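PDB 5M41: nigritoxine from Vibrio nigripulchritudo, which is a bacterial toxin active against crustaceans and insects. Local coordinates for residues L607-G612 and M626-R631. Residues are numbered along the deposited sequence; the frame is centred on the assembly and turned at random.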
ATOM      1  N   LEU A 607     -26.861  16.412   1.844  1.00 42.33           N
ATOM      2  CA  LEU A 607     -27.602  15.210   2.260  1.00 44.69           C
ATOM      3  C   LEU A 607     -27.247  14.011   1.374  1.00 45.59           C
ATOM      4  O   LEU A 607     -26.927  12.927   1.888  1.00 47.09           O
ATOM      5  CB  LEU A 607     -29.135  15.441   2.271  1.00 43.52           C
ATOM      6  CG  LEU A 607     -30.038  14.233   2.567  1.00 46.12           C
ATOM      7  CD1 LEU A 607     -29.695  13.589   3.917  1.00 44.89           C
ATOM      8  CD2 LEU A 607     -31.530  14.578   2.476  1.00 44.47           C
ATOM      9  N   THR A 608     -27.293  14.215   0.060  1.00 45.54           N
ATOM     10  CA  THR A 608     -27.052  13.139  -0.899  1.00 46.64           C
ATOM     11  C   THR A 608     -25.630  12.650  -0.759  1.00 45.50           C
ATOM     12  O   THR A 608     -25.391  11.440  -0.667  1.00 45.09           O
ATOM     13  CB  THR A 608     -27.330  13.567  -2.357  1.00 46.69           C
ATOM     14  OG1 THR A 608     -28.719  13.897  -2.489  1.00 48.21           O
ATOM     15  CG2 THR A 608     -27.021  12.423  -3.329  1.00 47.05           C
ATOM     16  N   TYR A 609     -24.689  13.584  -0.723  1.00 43.12           N
ATOM     17  CA  TYR A 609     -23.288  13.171  -0.631  1.00 42.71           C
ATOM     18  C   TYR A 609     -23.034  12.362   0.640  1.00 42.55           C
ATOM     19  O   TYR A 609     -22.451  11.287   0.575  1.00 43.93           O
ATOM     20  CB  TYR A 609     -22.310  14.343  -0.783  1.00 41.07           C
ATOM     21  CG  TYR A 609     -20.865  13.921  -0.612  1.00 41.10           C
ATOM     22  CD1 TYR A 609     -20.159  13.320  -1.662  1.00 40.92           C
ATOM     23  CD2 TYR A 609     -20.212  14.091   0.608  1.00 40.99           C
ATOM     24  CE1 TYR A 609     -18.841  12.915  -1.502  1.00 41.65           C
ATOM     25  CE2 TYR A 609     -18.891  13.691   0.783  1.00 41.81           C
ATOM     26  CZ  TYR A 609     -18.209  13.108  -0.278  1.00 41.83           C
ATOM     27  OH  TYR A 609     -16.891  12.709  -0.109  1.00 44.57           O
ATOM     28  N   ILE A 610     -23.502  12.858   1.777  1.00 42.02           N
ATOM     29  CA  ILE A 610     -23.240  12.211   3.051  1.00 41.71           C
ATOM     30  C   ILE A 610     -23.913  10.827   3.134  1.00 44.12           C
ATOM     31  O   ILE A 610     -23.272   9.851   3.569  1.00 44.93           O
ATOM     32  CB  ILE A 610     -23.608  13.134   4.238  1.00 41.92           C
ATOM     33  CG1 ILE A 610     -22.654  14.337   4.275  1.00 41.28           C
ATOM     34  CG2 ILE A 610     -23.566  12.388   5.583  1.00 43.10           C
ATOM     35  CD1 ILE A 610     -21.186  14.002   4.534  1.00 39.92           C
ATOM     36  N   GLU A 611     -25.167  10.725   2.691  1.00 42.08           N
ATOM     37  CA  GLU A 611     -25.853   9.430   2.635  1.00 45.30           C
ATOM     38  C   GLU A 611     -25.082   8.445   1.756  1.00 46.47           C
ATOM     39  O   GLU A 611     -24.979   7.274   2.084  1.00 47.85           O
ATOM     40  CB  GLU A 611     -27.303   9.581   2.172  1.00 46.62           C
ATOM     41  CG  GLU A 611     -28.167  10.353   3.165  1.00 47.10           C
ATOM     42  CD  GLU A 611     -28.338   9.612   4.484  1.00 49.74           C
ATOM     43  OE1 GLU A 611     -28.741   8.444   4.444  1.00 51.70           O
ATOM     44  OE2 GLU A 611     -28.081  10.187   5.560  1.00 49.75           O
ATOM     45  N   GLY A 612     -24.499   8.937   0.668  1.00 45.00           N
ATOM     46  CA  GLY A 612     -23.659   8.110  -0.179  1.00 46.80           C
ATOM     47  C   GLY A 612     -22.411   7.646   0.551  1.00 46.88           C
ATOM     48  O   GLY A 612     -22.102   6.447   0.572  1.00 47.90           O
ATOM     49  N   MET A 626     -15.611  11.182  -7.934  1.00 48.20           N
ATOM     50  CA  MET A 626     -15.007  12.330  -8.587  1.00 51.30           C
ATOM     51  C   MET A 626     -15.983  12.994  -9.576  1.00 51.18           C
ATOM     52  O   MET A 626     -16.155  14.226  -9.584  1.00 48.80           O
ATOM     53  CB  MET A 626     -13.744  11.852  -9.305  1.00 53.58           C
ATOM     54  CG  MET A 626     -12.823  12.941  -9.790  1.00 56.80           C
ATOM     55  SD  MET A 626     -11.204  12.266 -10.233  1.00 61.66           S
ATOM     56  CE  MET A 626     -10.652  11.705  -8.655  1.00 61.48           C
ATOM     57  N   GLU A 627     -16.616  12.168 -10.408  1.00 50.45           N
ATOM     58  CA  GLU A 627     -17.607  12.650 -11.356  1.00 50.84           C
ATOM     59  C   GLU A 627     -18.775  13.257 -10.567  1.00 49.45           C
ATOM     60  O   GLU A 627     -19.289  14.326 -10.929  1.00 47.80           O
ATOM     61  CB  GLU A 627     -18.078  11.513 -12.280  1.00 53.63           C
ATOM     62  CG  GLU A 627     -17.023  11.066 -13.292  1.00 56.63           C
ATOM     63  CD  GLU A 627     -17.478   9.950 -14.226  1.00 58.60           C
ATOM     64  OE1 GLU A 627     -18.480   9.273 -13.965  1.00 61.77           O
ATOM     65  OE2 GLU A 627     -16.812   9.723 -15.244  1.00 66.43           O
ATOM     66  N   TRP A 628     -19.168  12.599  -9.469  1.00 46.02           N
ATOM     67  CA  TRP A 628     -20.304  13.081  -8.694  1.00 45.56           C
ATOM     68  C   TRP A 628     -20.062  14.476  -8.168  1.00 44.29           C
ATOM     69  O   TRP A 628     -20.955  15.330  -8.228  1.00 45.98           O
ATOM     70  CB  TRP A 628     -20.702  12.097  -7.584  1.00 44.30           C
ATOM     71  CG  TRP A 628     -22.015  12.449  -6.914  1.00 44.60           C
ATOM     72  CD1 TRP A 628     -23.266  11.872  -7.129  1.00 45.51           C
ATOM     73  CD2 TRP A 628     -22.250  13.496  -5.910  1.00 41.42           C
ATOM     74  NE1 TRP A 628     -24.221  12.469  -6.334  1.00 45.23           N
ATOM     75  CE2 TRP A 628     -23.680  13.455  -5.597  1.00 43.23           C
ATOM     76  CE3 TRP A 628     -21.443  14.434  -5.268  1.00 41.33           C
ATOM     77  CZ2 TRP A 628     -24.256  14.314  -4.666  1.00 42.15           C
ATOM     78  CZ3 TRP A 628     -22.033  15.297  -4.334  1.00 39.24           C
ATOM     79  CH2 TRP A 628     -23.402  15.237  -4.048  1.00 42.19           C
ATOM     80  N   LEU A 629     -18.856  14.726  -7.659  1.00 44.20           N
ATOM     81  CA  LEU A 629     -18.519  16.012  -7.029  1.00 43.21           C
ATOM     82  C   LEU A 629     -18.376  17.165  -8.031  1.00 44.26           C
ATOM     83  O   LEU A 629     -18.804  18.293  -7.763  1.00 44.87           O
ATOM     84  CB  LEU A 629     -17.239  15.881  -6.185  1.00 43.42           C
ATOM     85  CG  LEU A 629     -17.420  15.042  -4.907  1.00 44.22           C
ATOM     86  CD1 LEU A 629     -16.079  14.595  -4.315  1.00 43.09           C
ATOM     87  CD2 LEU A 629     -18.264  15.807  -3.888  1.00 42.13           C
ATOM     88  N   VAL A 630     -17.769  16.877  -9.175  1.00 43.13           N
ATOM     89  CA  VAL A 630     -17.666  17.847 -10.244  1.00 43.13           C
ATOM     90  C   VAL A 630     -19.084  18.181 -10.709  1.00 44.88           C
ATOM     91  O   VAL A 630     -19.414  19.347 -10.865  1.00 43.87           O
ATOM     92  CB  VAL A 630     -16.782  17.322 -11.409  1.00 43.09           C
ATOM     93  CG1 VAL A 630     -16.933  18.191 -12.658  1.00 44.36           C
ATOM     94  CG2 VAL A 630     -15.319  17.274 -10.970  1.00 42.52           C
ATOM     95  N   ARG A 631     -19.927  17.161 -10.888  1.00 45.20           N
ATOM     96  CA  ARG A 631     -21.289  17.377 -11.386  1.00 47.67           C
ATOM     97  C   ARG A 631     -22.166  18.147 -10.391  1.00 48.50           C
ATOM     98  O   ARG A 631     -23.115  18.820 -10.789  1.00 49.19           O
ATOM     99  CB  ARG A 631     -21.923  16.046 -11.782  1.00 51.93           C
ATOM    100  CG  ARG A 631     -23.314  16.138 -12.390  1.00 54.81           C
ATOM    101  CD  ARG A 631     -23.806  14.776 -12.858  1.00 59.27           C
ATOM    102  NE  ARG A 631     -23.721  13.766 -11.802  1.00 62.21           N
ATOM    103  CZ  ARG A 631     -22.982  12.659 -11.877  1.00 64.29           C
ATOM    104  NH1 ARG A 631     -22.274  12.399 -12.966  1.00 64.34           N
ATOM    105  NH2 ARG A 631     -22.959  11.802 -10.869  1.00 61.49           N
TER
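The indole of Trp628 reaches across from helix 625-632 and sets its six-membered ring against Thr608 and Tyr609 of helix 603-614. Trp628 CH2 lies 3.6 Å from Tyr609 CB, at the root of the tyrosine side chain, while the neighbouring Trp628 CZ2 meets the methyl CG2 of Thr608, also at 3.6 Å. With CG anti to the backbone N (chi1 -170°), the tryptophan extends into the space between the helices, whose axes stay 11.9 Å apart and run nearly antiparallel at 168°. Tyr609 slants past the indole as an oblique aromatic pair, planes at 41° and centroids 5.7 Å apart, and Tyr609 CD1 approaches Trp628 CZ3 to 3.8 Å. Leu629 fills in beside this pair, its CD2 lying at the edge of the Trp628 ring, in its plane, and 3.8 Å from Tyr609 CE1. All four side chains are buried, and the closest contacts between them are apolar. The polar ends turn to other partners: Thr608 OG1 is hydrogen-bonded with Asn604 O and Leu642 N, and Tyr609 OH with Glu625 OE2. Phe618, from the short helix 618-621 joining the two, adds its ring to both aromatics, edge-to-face with Trp628. This is the aromatic core of an antiparallel helix pair, in the chain connection between the neighbouring strands 594-601 and 649-652 of a six-stranded antiparallel sheet in the C-terminal part of the toxin.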